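Aminopeptidase N family protein (Idiomarina loihiensis L2TR, PDB 4FGM) probably acts as a zinc-dependent aminopeptidase of the M61 family, hydrolysing peptides at their amino-terminal end, and binds a zinc ion. Local coordinates at residues M260-Q265 with R328-L332; A384-D388 with L399-R403; I43-S47 with K69-Q73; M1-T7 with P122-H128. All coordinates share one frame; numbering follows the deposited sequence.

How the contacts relate
Contacts 1 and 2 belong to the helical part of the chain that carries the zinc, while contacts 3 and 4 both lie in the N-terminal, strand-rich part. The centres of contacts 1 and 2 are about 22 Å apart, with nearest atoms about 5 Å apart and no touch. Contact 1 joins the start of helix 262-277, which bears the zinc ligands His273 and His277, to helix 326-342. In contact 2 the side chain of Ala384 lies about 13 Å from the zinc ion. Contacts 3 and 4 have centres about 20 Å apart, and contact 3 falls within the chain span that contact 4 closes. The side chain of Ile43 in contact 3 is about 13 Å from the bound maleic acid.

Contact 1: M260-Q265 with R328-L332; sequences MNDNYQ and RYLKL
Asp262 carries the charged part of this contact, its two carboxylate oxygens serving two basic residues from successive turns of helix 326-342. Arg328 grips OD1 end-on: its NH1 lies 3.1 Å from Asp262 OD1, and its NH2 reaches the same oxygen, which sits in the guanidinium plane. The carboxylate is turned 77° from that plane, so the two groups do not lie flat together as in a paired two-oxygen bridge. OD2 instead takes Lys331, whose NZ stands 2.8 Å from Asp262 OD2, nearly in line with the C-O bond, at the end of an extended chain. With an alanine here, the two cations would probably be left close together without their shared counter-charge, and the arginine head would be freer to turn. Arg328 NH2 also gives a weak bond to Met260 O. A water modelled between Arg328 NH1 and Gln265 NE2 sits unusually close to both, so that bridge is doubtful.

This network sits at the start of helix 262-277, which farther along supplies the zinc ligands His273 and His277 of the HExxH motif. Asn261 is its N-cap: Asn261 OD1 accepts from Tyr264 N at 2.8 Å, almost straight at 172°. An acid in the first turn probably interacts favourably with the positive end of the helix dipole.

Carbon contacts flank the charges. The CG of selenomethionine Met260 lies over one guanidinium face, 3.5 Å from Arg328 NE. Bent at chi2 (-109°), Gln265 lays its amide against the leucine methyls, with Gln265 OE1 3.6 Å from Leu332 CD2.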
loop_
_atom_site.group_PDB
_atom_site.type_symbol
_atom_site.label_atom_id
_atom_site.label_comp_id
_atom_site.label_asym_id
_atom_site.label_seq_id
_atom_site.Cartn_x
_atom_site.Cartn_y
_atom_site.Cartn_z
HETATM N N MSE A 260 -22.414 7.433 4.365
HETATM C CA MSE A 260 -21.134 6.942 3.891
HETATM C C MSE A 260 -20.880 7.594 2.533
HETATM O O MSE A 260 -21.823 7.862 1.790
HETATM C CB MSE A 260 -21.223 5.424 3.713
HETATM C CG MSE A 260 -20.070 4.791 2.947
HETATM SE SE MSE A 260 -18.417 4.793 3.945
HETATM C CE MSE A 260 -19.124 4.137 5.629
ATOM N N ASN A 261 -19.613 7.859 2.216
ATOM C CA ASN A 261 -19.252 8.430 0.923
ATOM C C ASN A 261 -18.009 7.698 0.418
ATOM O O ASN A 261 -17.365 6.974 1.173
ATOM C CB ASN A 261 -19.016 9.947 1.027
ATOM C CG ASN A 261 -17.904 10.311 1.992
ATOM O OD1 ASN A 261 -16.738 9.976 1.774
ATOM N ND2 ASN A 261 -18.261 11.011 3.062
ATOM N N ASP A 262 -17.678 7.874 -0.854
ATOM C CA ASP A 262 -16.534 7.192 -1.447
ATOM C C ASP A 262 -15.191 7.487 -0.783
ATOM O O ASP A 262 -14.342 6.600 -0.672
ATOM C CB ASP A 262 -16.455 7.521 -2.941
ATOM C CG ASP A 262 -17.642 6.980 -3.715
ATOM O OD1 ASP A 262 -18.736 6.868 -3.119
ATOM O OD2 ASP A 262 -17.491 6.680 -4.919
ATOM N N ASN A 263 -14.996 8.725 -0.342
ATOM C CA ASN A 263 -13.733 9.096 0.283
ATOM C C ASN A 263 -13.523 8.432 1.634
ATOM O O ASN A 263 -12.452 7.876 1.887
ATOM C CB ASN A 263 -13.636 10.612 0.420
ATOM C CG ASN A 263 -13.694 11.305 -0.914
ATOM O OD1 ASN A 263 -13.025 10.899 -1.866
ATOM N ND2 ASN A 263 -14.491 12.357 -0.998
ATOM N N TYR A 264 -14.536 8.482 2.497
ATOM C CA TYR A 264 -14.427 7.864 3.807
ATOM C C TYR A 264 -14.262 6.358 3.625
ATOM O O TYR A 264 -13.525 5.711 4.369
ATOM C CB TYR A 264 -15.662 8.179 4.647
ATOM C CG TYR A 264 -15.678 7.519 6.012
ATOM C CD1 TYR A 264 -14.518 7.436 6.784
ATOM C CD2 TYR A 264 -16.864 7.001 6.545
ATOM C CE1 TYR A 264 -14.537 6.853 8.053
ATOM C CE2 TYR A 264 -16.898 6.420 7.809
ATOM C CZ TYR A 264 -15.731 6.347 8.560
ATOM O OH TYR A 264 -15.745 5.773 9.811
ATOM N N GLN A 265 -14.937 5.812 2.619
ATOM C CA GLN A 265 -14.853 4.384 2.316
ATOM C C GLN A 265 -13.413 4.000 1.957
ATOM O O GLN A 265 -12.923 2.943 2.352
ATOM C CB GLN A 265 -15.808 4.044 1.162
ATOM C CG GLN A 265 -15.566 2.702 0.486
ATOM C CD GLN A 265 -14.994 2.860 -0.911
ATOM O OE1 GLN A 265 -13.786 2.726 -1.126
ATOM N NE2 GLN A 265 -15.864 3.161 -1.871
ATOM N N ARG A 328 -22.227 -0.828 -3.079
ATOM C CA ARG A 328 -20.923 -0.184 -2.973
ATOM C C ARG A 328 -19.818 -1.200 -3.192
ATOM O O ARG A 328 -18.840 -0.933 -3.902
ATOM C CB ARG A 328 -20.743 0.451 -1.595
ATOM C CG ARG A 328 -21.367 1.817 -1.481
ATOM C CD ARG A 328 -21.114 2.440 -0.129
ATOM N NE ARG A 328 -21.357 3.876 -0.180
ATOM C CZ ARG A 328 -20.612 4.734 -0.870
ATOM N NH1 ARG A 328 -19.570 4.303 -1.567
ATOM N NH2 ARG A 328 -20.915 6.024 -0.873
ATOM N N TYR A 329 -19.971 -2.369 -2.580
ATOM C CA TYR A 329 -18.959 -3.400 -2.720
ATOM C C TYR A 329 -18.756 -3.833 -4.169
ATOM O O TYR A 329 -17.616 -3.923 -4.643
ATOM C CB TYR A 329 -19.294 -4.633 -1.875
ATOM C CG TYR A 329 -18.302 -5.735 -2.141
ATOM C CD1 TYR A 329 -16.971 -5.606 -1.736
ATOM C CD2 TYR A 329 -18.646 -6.830 -2.930
ATOM C CE1 TYR A 329 -16.010 -6.523 -2.120
ATOM C CE2 TYR A 329 -17.692 -7.755 -3.323
ATOM C CZ TYR A 329 -16.372 -7.592 -2.922
ATOM O OH TYR A 329 -15.407 -8.468 -3.367
ATOM N N LEU A 330 -19.855 -4.107 -4.869
ATOM C CA LEU A 330 -19.765 -4.556 -6.258
ATOM C C LEU A 330 -19.205 -3.494 -7.196
ATOM O O LEU A 330 -18.643 -3.824 -8.241
ATOM C CB LEU A 330 -21.128 -5.053 -6.764
ATOM C CG LEU A 330 -21.554 -6.447 -6.272
ATOM C CD1 LEU A 330 -22.915 -6.795 -6.856
ATOM C CD2 LEU A 330 -20.523 -7.495 -6.688
ATOM N N LYS A 331 -19.360 -2.226 -6.833
ATOM C CA LYS A 331 -18.811 -1.163 -7.657
ATOM C C LYS A 331 -17.294 -1.276 -7.515
ATOM O O LYS A 331 -16.558 -1.205 -8.500
ATOM C CB LYS A 331 -19.273 0.213 -7.176
ATOM C CG LYS A 331 -18.588 1.358 -7.916
ATOM C CD LYS A 331 -18.814 2.692 -7.224
ATOM C CE LYS A 331 -17.903 3.769 -7.796
ATOM N NZ LYS A 331 -18.057 5.074 -7.084
ATOM N N LEU A 332 -16.838 -1.473 -6.280
ATOM C CA LEU A 332 -15.413 -1.618 -6.009
ATOM C C LEU A 332 -14.859 -2.842 -6.732
ATOM O O LEU A 332 -13.727 -2.825 -7.223
ATOM C CB LEU A 332 -15.164 -1.753 -4.501
ATOM C CG LEU A 332 -15.396 -0.503 -3.640
ATOM C CD1 LEU A 332 -15.318 -0.864 -2.157
ATOM C CD2 LEU A 332 -14.368 0.565 -3.997
HETATM O O HOH W 1 -18.088 2.222 -1.074
#

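Contact 2: A384-D388 with L399-R403; sequences ALSLD and LTLAR
Asp388 OD1 is held by more than one group: the backbone amide of Leu401 points at it, with Leu401 N 2.8 Å from Asp388 OD1, and Arg392, one turn further along the same helix, adds a salt bridge. The N-H runs almost straight to the oxygen (176°) but arrives from above the carboxylate plane, 52° out of it. The other oxygen, OD2, is engaged by the hydroxyl of Tyr312 in helix 308-320, so both oxygens of this buried carboxylate have polar partners. Asp388 can reach across because its CG stands opposite the backbone N (chi1 -157°), swinging the carboxylate toward the start of the next helix.

Segment 384-388 lies within helix 378-394, and 399-403 begins the next helix, 401-413; a short link joins the two. An acid suits this place because the first amides of a helix lack acceptors from a preceding turn; Asp388 supplies one from outside. Thr400, the N-cap, supplies another from within, Thr400 OG1 accepting from Arg403 N at 3.1 Å.

Beside the polar bond, Leu401 points into the seam between the helices. Leu401 CB packs against the carboxylate carbon, 3.5 Å from Asp388 CG. Leu401 CD2 comes nearest the backbone of Ala384, 3.2 Å from Ala384 O, and is 3.7 Å from Ala384 CB, where a small residue leaves room for the leucine. Leu401 CD1 is 4.3 Å from Leu387 CB. Phe313 of helix 308-320 meets the same leucine.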
loop_
_atom_site.group_PDB
_atom_site.type_symbol
_atom_site.label_atom_id
_atom_site.label_comp_id
_atom_site.label_asym_id
_atom_site.label_seq_id
_atom_site.Cartn_x
_atom_site.Cartn_y
_atom_site.Cartn_z
ATOM N N ALA A 384 -8.158 -14.170 -5.586
ATOM C CA ALA A 384 -8.779 -14.400 -4.284
ATOM C C ALA A 384 -10.291 -14.519 -4.445
ATOM O O ALA A 384 -10.920 -15.372 -3.827
ATOM C CB ALA A 384 -8.437 -13.251 -3.319
ATOM N N LEU A 385 -10.870 -13.654 -5.275
ATOM C CA LEU A 385 -12.309 -13.677 -5.523
ATOM C C LEU A 385 -12.709 -15.032 -6.086
ATOM O O LEU A 385 -13.703 -15.626 -5.667
ATOM C CB LEU A 385 -12.700 -12.599 -6.531
ATOM C CG LEU A 385 -14.108 -12.742 -7.121
ATOM C CD1 LEU A 385 -15.144 -12.314 -6.088
ATOM C CD2 LEU A 385 -14.223 -11.899 -8.383
ATOM N N SER A 386 -11.921 -15.508 -7.047
ATOM C CA SER A 386 -12.184 -16.784 -7.693
ATOM C C SER A 386 -12.137 -17.934 -6.693
ATOM O O SER A 386 -13.059 -18.746 -6.632
ATOM C CB SER A 386 -11.164 -17.030 -8.807
ATOM O OG SER A 386 -11.160 -15.964 -9.742
ATOM N N LEU A 387 -11.066 -17.996 -5.907
ATOM C CA LEU A 387 -10.914 -19.055 -4.915
ATOM C C LEU A 387 -12.067 -19.072 -3.915
ATOM O O LEU A 387 -12.588 -20.134 -3.575
ATOM C CB LEU A 387 -9.588 -18.897 -4.165
ATOM C CG LEU A 387 -8.288 -19.108 -4.944
ATOM C CD1 LEU A 387 -7.100 -18.797 -4.040
ATOM C CD2 LEU A 387 -8.205 -20.543 -5.447
ATOM N N ASP A 388 -12.471 -17.899 -3.449
ATOM C CA ASP A 388 -13.559 -17.823 -2.486
ATOM C C ASP A 388 -14.842 -18.409 -3.080
ATOM O O ASP A 388 -15.539 -19.187 -2.433
ATOM C CB ASP A 388 -13.791 -16.369 -2.062
ATOM C CG ASP A 388 -14.472 -16.255 -0.709
ATOM O OD1 ASP A 388 -14.691 -17.297 -0.054
ATOM O OD2 ASP A 388 -14.780 -15.120 -0.293
ATOM N N LEU A 399 -16.800 -24.165 3.092
ATOM C CA LEU A 399 -15.435 -23.660 3.150
ATOM C C LEU A 399 -15.326 -22.349 2.378
ATOM O O LEU A 399 -15.622 -22.303 1.185
ATOM C CB LEU A 399 -14.472 -24.682 2.545
ATOM C CG LEU A 399 -12.993 -24.304 2.498
ATOM C CD1 LEU A 399 -12.414 -24.350 3.903
ATOM C CD2 LEU A 399 -12.246 -25.262 1.588
ATOM N N THR A 400 -14.912 -21.287 3.065
ATOM C CA THR A 400 -14.743 -19.979 2.432
ATOM C C THR A 400 -13.250 -19.669 2.364
ATOM O O THR A 400 -12.449 -20.333 3.023
ATOM C CB THR A 400 -15.431 -18.852 3.241
ATOM O OG1 THR A 400 -14.900 -18.827 4.571
ATOM C CG2 THR A 400 -16.932 -19.055 3.286
ATOM N N LEU A 401 -12.873 -18.674 1.559
ATOM C CA LEU A 401 -11.465 -18.287 1.462
ATOM C C LEU A 401 -11.045 -17.726 2.823
ATOM O O LEU A 401 -9.892 -17.883 3.243
ATOM C CB LEU A 401 -11.246 -17.223 0.372
ATOM C CG LEU A 401 -9.838 -16.604 0.267
ATOM C CD1 LEU A 401 -8.798 -17.662 -0.096
ATOM C CD2 LEU A 401 -9.851 -15.495 -0.773
ATOM N N ALA A 402 -11.981 -17.071 3.508
ATOM C CA ALA A 402 -11.693 -16.516 4.825
ATOM C C ALA A 402 -11.245 -17.657 5.741
ATOM O O ALA A 402 -10.230 -17.544 6.432
ATOM C CB ALA A 402 -12.926 -15.825 5.398
ATOM N N ARG A 403 -11.993 -18.759 5.727
ATOM C CA ARG A 403 -11.650 -19.913 6.548
ATOM C C ARG A 403 -10.247 -20.411 6.195
ATOM O O ARG A 403 -9.459 -20.756 7.075
ATOM C CB ARG A 403 -12.672 -21.038 6.358
ATOM C CG ARG A 403 -12.299 -22.292 7.127
ATOM C CD ARG A 403 -13.500 -23.066 7.646
ATOM N NE ARG A 403 -13.079 -24.053 8.640
ATOM C CZ ARG A 403 -12.553 -23.746 9.824
ATOM N NH1 ARG A 403 -12.385 -22.477 10.175
ATOM N NH2 ARG A 403 -12.177 -24.707 10.655
#

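Contact 3: I43-S47 with K69-Q73; sequences IRDFS and KNRWQ
A beta hairpin of the N-terminal domain, strands 60-68 and 71-74, presents its turn to the loop that leads from strand 30-32 to strand 50-51. Lys69 in that turn reaches Asp45 of the loop in a salt bridge, with Lys69 NZ 2.6 Å from Asp45 OD1. The ammonium comes in on the syn side of the oxygen, 25° out of the carboxylate plane. Lysine has the length for this: its CG sits between the backbone N and the carbonyl carbon (chi1 71°), and from there the chain runs fully extended, crossing the aspartate at about a right angle. The methyl CG2 of Ile43 lies 4.2 Å from Lys69 NZ.

Two residues after Asp45, Ser47 turns its CB toward the hairpin. A small side chain fits here, since the backbones come close: the CA atoms of Ser47 and Asn70 are 5.2 Å apart. Asn70 itself sends its amide elsewhere, with ND2 donating to the carbonyl of Leu33. The indole of Trp72 comes near the serine, Trp72 CH2 standing 4.4 Å from Ser47 CB. The arrangement is that of a beta-hairpin turn packed on a neighbouring loop of the N-terminal domain and joined to it by a salt bridge.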
loop_
_atom_site.group_PDB
_atom_site.type_symbol
_atom_site.label_atom_id
_atom_site.label_comp_id
_atom_site.label_asym_id
_atom_site.label_seq_id
_atom_site.Cartn_x
_atom_site.Cartn_y
_atom_site.Cartn_z
ATOM N N ILE A 43 14.374 -0.301 -3.479
ATOM C CA ILE A 43 15.626 0.111 -2.869
ATOM C C ILE A 43 15.544 1.629 -2.750
ATOM O O ILE A 43 15.368 2.319 -3.759
ATOM C CB ILE A 43 16.833 -0.263 -3.755
ATOM C CG1 ILE A 43 16.935 -1.779 -3.885
ATOM C CG2 ILE A 43 18.110 0.313 -3.168
ATOM C CD1 ILE A 43 17.142 -2.491 -2.571
ATOM N N ARG A 44 15.674 2.148 -1.529
ATOM C CA ARG A 44 15.575 3.585 -1.305
ATOM C C ARG A 44 16.807 4.324 -0.771
ATOM O O ARG A 44 16.776 5.548 -0.625
ATOM C CB ARG A 44 14.381 3.868 -0.395
ATOM C CG ARG A 44 13.051 3.496 -1.017
ATOM C CD ARG A 44 11.896 4.046 -0.203
ATOM N NE ARG A 44 10.732 4.260 -1.057
ATOM C CZ ARG A 44 9.778 3.364 -1.235
ATOM N NH1 ARG A 44 9.856 2.205 -0.605
ATOM N NH2 ARG A 44 8.768 3.613 -2.055
ATOM N N ASP A 45 17.876 3.588 -0.474
ATOM C CA ASP A 45 19.116 4.173 0.034
ATOM C C ASP A 45 18.946 5.248 1.126
ATOM O O ASP A 45 19.458 6.370 0.999
ATOM C CB ASP A 45 19.927 4.752 -1.131
ATOM C CG ASP A 45 20.399 3.682 -2.115
ATOM O OD1 ASP A 45 20.476 2.498 -1.725
ATOM O OD2 ASP A 45 20.712 4.021 -3.276
ATOM N N PHE A 46 18.249 4.897 2.205
ATOM C CA PHE A 46 18.016 5.826 3.308
ATOM C C PHE A 46 19.303 6.481 3.823
ATOM O O PHE A 46 19.295 7.634 4.259
ATOM C CB PHE A 46 17.321 5.107 4.465
ATOM C CG PHE A 46 15.967 4.528 4.110
ATOM C CD1 PHE A 46 14.914 5.360 3.712
ATOM C CD2 PHE A 46 15.737 3.153 4.194
ATOM C CE1 PHE A 46 13.668 4.833 3.408
ATOM C CE2 PHE A 46 14.490 2.623 3.890
ATOM C CZ PHE A 46 13.454 3.466 3.498
ATOM N N SER A 47 20.410 5.754 3.761
ATOM C CA SER A 47 21.694 6.259 4.237
ATOM C C SER A 47 22.110 7.646 3.743
ATOM O O SER A 47 22.943 8.300 4.369
ATOM C CB SER A 47 22.799 5.259 3.887
ATOM O OG SER A 47 22.574 4.026 4.540
ATOM N N LYS A 69 27.904 2.813 0.577
ATOM C CA LYS A 69 26.802 3.765 0.642
ATOM C C LYS A 69 26.023 3.728 1.945
ATOM O O LYS A 69 25.442 4.736 2.342
ATOM C CB LYS A 69 25.832 3.540 -0.512
ATOM C CG LYS A 69 25.001 2.267 -0.406
ATOM C CD LYS A 69 24.086 2.123 -1.621
ATOM C CE LYS A 69 23.211 0.897 -1.518
ATOM N NZ LYS A 69 22.250 0.812 -2.646
ATOM N N ASN A 70 26.019 2.581 2.617
ATOM C CA ASN A 70 25.262 2.445 3.856
ATOM C C ASN A 70 26.028 1.732 4.975
ATOM O O ASN A 70 25.416 1.196 5.899
ATOM C CB ASN A 70 24.002 1.646 3.565
ATOM C CG ASN A 70 24.296 0.176 3.401
ATOM O OD1 ASN A 70 25.313 -0.196 2.816
ATOM N ND2 ASN A 70 23.414 -0.670 3.911
ATOM N N ARG A 71 27.353 1.719 4.909
ATOM C CA ARG A 71 28.122 1.017 5.926
ATOM C C ARG A 71 29.338 1.785 6.424
ATOM O O ARG A 71 30.099 2.357 5.635
ATOM C CB ARG A 71 28.544 -0.358 5.381
ATOM C CG ARG A 71 29.160 -1.312 6.410
ATOM C CD ARG A 71 29.338 -2.717 5.829
ATOM N NE ARG A 71 28.060 -3.380 5.590
ATOM C CZ ARG A 71 27.473 -4.207 6.446
ATOM N NH1 ARG A 71 28.052 -4.489 7.601
ATOM N NH2 ARG A 71 26.292 -4.730 6.157
ATOM N N TRP A 72 29.502 1.799 7.746
ATOM C CA TRP A 72 30.626 2.475 8.379
ATOM C C TRP A 72 31.466 1.477 9.172
ATOM O O TRP A 72 30.956 0.445 9.624
ATOM C CB TRP A 72 30.124 3.572 9.324
ATOM C CG TRP A 72 29.590 4.787 8.636
ATOM C CD1 TRP A 72 30.252 5.955 8.401
ATOM C CD2 TRP A 72 28.283 4.947 8.080
ATOM N NE1 TRP A 72 29.436 6.838 7.734
ATOM C CE2 TRP A 72 28.220 6.244 7.526
ATOM C CE3 TRP A 72 27.155 4.121 8.001
ATOM C CZ2 TRP A 72 27.076 6.733 6.896
ATOM C CZ3 TRP A 72 26.017 4.607 7.375
ATOM C CH2 TRP A 72 25.986 5.904 6.832
ATOM N N GLN A 73 32.751 1.790 9.336
ATOM C CA GLN A 73 33.658 0.931 10.094
ATOM C C GLN A 73 34.358 1.758 11.173
ATOM O O GLN A 73 34.982 2.784 10.877
ATOM C CB GLN A 73 34.693 0.292 9.171
ATOM C CG GLN A 73 35.537 -0.778 9.850
ATOM C CD GLN A 73 36.474 -1.488 8.888
ATOM O OE1 GLN A 73 37.368 -0.876 8.300
ATOM N NE2 GLN A 73 36.273 -2.788 8.723
#

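Contact 4: M1-T7 with P122-H128; sequences MIAYDIT and PCELHLH
Asp5 and His128 meet because each has its CG opposite the carbonyl carbon and beside the backbone N, at chi1 -84° for Asp5 and -58° for His128. The imidazole then lies nearly coplanar with the carboxylate, and His128 NE2 donates to Asp5 OD2 at 2.6 Å, straight and in the ring plane, using the anti lone pair of that oxygen. Asp5 OD2 also lies 3.4 Å from His126 CB, on the same face of the sheet. Replacing Asp5 with alanine removes the carboxylate, and His128 NE2 would probably lose its acceptor on the neighbouring strand.

Beneath these groups runs a parallel strand pair, 2-10 with 123-127, in the N-terminal domain; strand 15-22 flanks strand 2-10 on its other edge, pairing antiparallel. Six backbone bonds join the pair, among them Tyr4 N to Glu124 O at 2.8 Å and His128 N to Ile6 O at 2.9 Å.

The face bearing Ile2, Tyr4, Ile6, Cys123, Leu125 and Leu127 is largely apolar, as befits residues covered by helices 108-111 and 160-163. The Tyr4 ring edge meets Cys123, whose SG is 3.9 Å from Tyr4 CE2, while Tyr4 OH bonds to the carbonyl of Leu113. Ile6 packs its CD1 4.0 Å from Leu125 CD1 and its CG2 against Leu127 CD2.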
loop_
_atom_site.group_PDB
_atom_site.type_symbol
_atom_site.label_atom_id
_atom_site.label_comp_id
_atom_site.label_asym_id
_atom_site.label_seq_id
_atom_site.Cartn_x
_atom_site.Cartn_y
_atom_site.Cartn_z
HETATM N N MSE A 1 23.062 -5.286 24.766
HETATM C CA MSE A 1 21.927 -4.383 24.428
HETATM C C MSE A 1 22.476 -3.132 23.759
HETATM O O MSE A 1 23.504 -2.601 24.168
HETATM C CB MSE A 1 21.150 -4.019 25.699
HETATM C CG MSE A 1 21.520 -2.680 26.345
HETATM SE SE MSE A 1 20.520 -1.190 25.592
HETATM C CE MSE A 1 18.921 -2.188 25.164
ATOM N N ILE A 2 21.791 -2.674 22.721
ATOM C CA ILE A 2 22.202 -1.485 21.978
ATOM C C ILE A 2 21.278 -0.333 22.353
ATOM O O ILE A 2 20.056 -0.514 22.440
ATOM C CB ILE A 2 22.122 -1.733 20.452
ATOM C CG1 ILE A 2 22.961 -2.958 20.082
ATOM C CG2 ILE A 2 22.586 -0.501 19.695
ATOM C CD1 ILE A 2 24.395 -2.881 20.555
ATOM N N ALA A 3 21.849 0.847 22.572
ATOM C CA ALA A 3 21.045 2.003 22.974
ATOM C C ALA A 3 20.999 3.109 21.926
ATOM O O ALA A 3 22.027 3.515 21.379
ATOM C CB ALA A 3 21.564 2.558 24.297
ATOM N N TYR A 4 19.793 3.596 21.658
ATOM C CA TYR A 4 19.593 4.655 20.677
ATOM C C TYR A 4 18.949 5.876 21.320
ATOM O O TYR A 4 17.934 5.760 21.994
ATOM C CB TYR A 4 18.682 4.158 19.547
ATOM C CG TYR A 4 19.265 3.051 18.701
ATOM C CD1 TYR A 4 20.062 3.337 17.599
ATOM C CD2 TYR A 4 19.008 1.718 18.994
ATOM C CE1 TYR A 4 20.587 2.321 16.807
ATOM C CE2 TYR A 4 19.530 0.694 18.209
ATOM C CZ TYR A 4 20.318 1.003 17.118
ATOM O OH TYR A 4 20.848 -0.006 16.346
ATOM N N ASP A 5 19.548 7.043 21.122
ATOM C CA ASP A 5 18.982 8.282 21.647
ATOM C C ASP A 5 18.578 9.152 20.472
ATOM O O ASP A 5 19.412 9.483 19.625
ATOM C CB ASP A 5 19.984 9.043 22.512
ATOM C CG ASP A 5 20.013 8.541 23.927
ATOM O OD1 ASP A 5 20.818 7.630 24.217
ATOM O OD2 ASP A 5 19.211 9.047 24.744
ATOM N N ILE A 6 17.299 9.509 20.412
ATOM C CA ILE A 6 16.806 10.343 19.323
ATOM C C ILE A 6 16.170 11.630 19.815
ATOM O O ILE A 6 15.376 11.636 20.770
ATOM C CB ILE A 6 15.761 9.599 18.459
ATOM C CG1 ILE A 6 16.389 8.360 17.817
ATOM C CG2 ILE A 6 15.240 10.520 17.377
ATOM C CD1 ILE A 6 15.381 7.467 17.110
ATOM N N THR A 7 16.521 12.723 19.152
ATOM C CA THR A 7 15.966 14.016 19.505
ATOM C C THR A 7 15.629 14.799 18.245
ATOM O O THR A 7 16.455 14.912 17.343
ATOM C CB THR A 7 16.974 14.851 20.354
ATOM O OG1 THR A 7 17.341 14.116 21.529
ATOM C CG2 THR A 7 16.361 16.179 20.768
ATOM N N PRO A 122 18.670 -6.948 22.096
ATOM C CA PRO A 122 17.631 -5.955 22.366
ATOM C C PRO A 122 18.080 -4.540 22.024
ATOM O O PRO A 122 19.265 -4.203 22.133
ATOM C CB PRO A 122 17.371 -6.127 23.859
ATOM C CG PRO A 122 17.639 -7.579 24.075
ATOM C CD PRO A 122 18.901 -7.792 23.282
ATOM N N CYS A 123 17.120 -3.718 21.609
ATOM C CA CYS A 123 17.390 -2.332 21.263
ATOM C C CYS A 123 16.541 -1.405 22.111
ATOM O O CYS A 123 15.322 -1.542 22.170
ATOM C CB CYS A 123 17.088 -2.081 19.787
ATOM S SG CYS A 123 18.209 -2.912 18.643
ATOM N N GLU A 124 17.194 -0.474 22.789
ATOM C CA GLU A 124 16.478 0.485 23.608
ATOM C C GLU A 124 16.468 1.796 22.850
ATOM O O GLU A 124 17.445 2.148 22.186
ATOM C CB GLU A 124 17.162 0.644 24.964
ATOM C CG GLU A 124 16.543 -0.222 26.038
ATOM C CD GLU A 124 17.302 -0.188 27.354
ATOM O OE1 GLU A 124 17.841 0.883 27.713
ATOM O OE2 GLU A 124 17.342 -1.236 28.033
ATOM N N LEU A 125 15.356 2.509 22.929
ATOM C CA LEU A 125 15.235 3.777 22.230
ATOM C C LEU A 125 14.732 4.840 23.192
ATOM O O LEU A 125 13.673 4.698 23.793
ATOM C CB LEU A 125 14.282 3.628 21.029
ATOM C CG LEU A 125 14.154 4.787 20.033
ATOM C CD1 LEU A 125 13.573 4.282 18.724
ATOM C CD2 LEU A 125 13.274 5.868 20.611
ATOM N N HIS A 126 15.509 5.903 23.338
ATOM C CA HIS A 126 15.148 6.995 24.225
ATOM C C HIS A 126 14.760 8.192 23.360
ATOM O O HIS A 126 15.623 8.809 22.736
ATOM C CB HIS A 126 16.346 7.346 25.110
ATOM C CG HIS A 126 17.054 6.148 25.671
ATOM N ND1 HIS A 126 16.617 5.478 26.796
ATOM C CD2 HIS A 126 18.148 5.474 25.236
ATOM C CE1 HIS A 126 17.410 4.447 27.028
ATOM N NE2 HIS A 126 18.347 4.421 26.095
ATOM N N LEU A 127 13.466 8.506 23.314
ATOM C CA LEU A 127 12.974 9.634 22.525
ATOM C C LEU A 127 12.883 10.882 23.397
ATOM O O LEU A 127 12.044 10.957 24.298
ATOM C CB LEU A 127 11.584 9.333 21.953
ATOM C CG LEU A 127 11.239 9.757 20.519
ATOM C CD1 LEU A 127 9.785 10.169 20.483
ATOM C CD2 LEU A 127 12.103 10.895 20.052
ATOM N N HIS A 128 13.738 11.860 23.111
ATOM C CA HIS A 128 13.772 13.113 23.859
ATOM C C HIS A 128 12.873 14.148 23.190
ATOM O O HIS A 128 12.793 14.218 21.957
ATOM C CB HIS A 128 15.214 13.634 23.928
ATOM C CG HIS A 128 16.170 12.662 24.551
ATOM N ND1 HIS A 128 16.350 12.562 25.914
ATOM C CD2 HIS A 128 16.942 11.695 24.000
ATOM C CE1 HIS A 128 17.188 11.576 26.176
ATOM N NE2 HIS A 128 17.562 11.032 25.032
#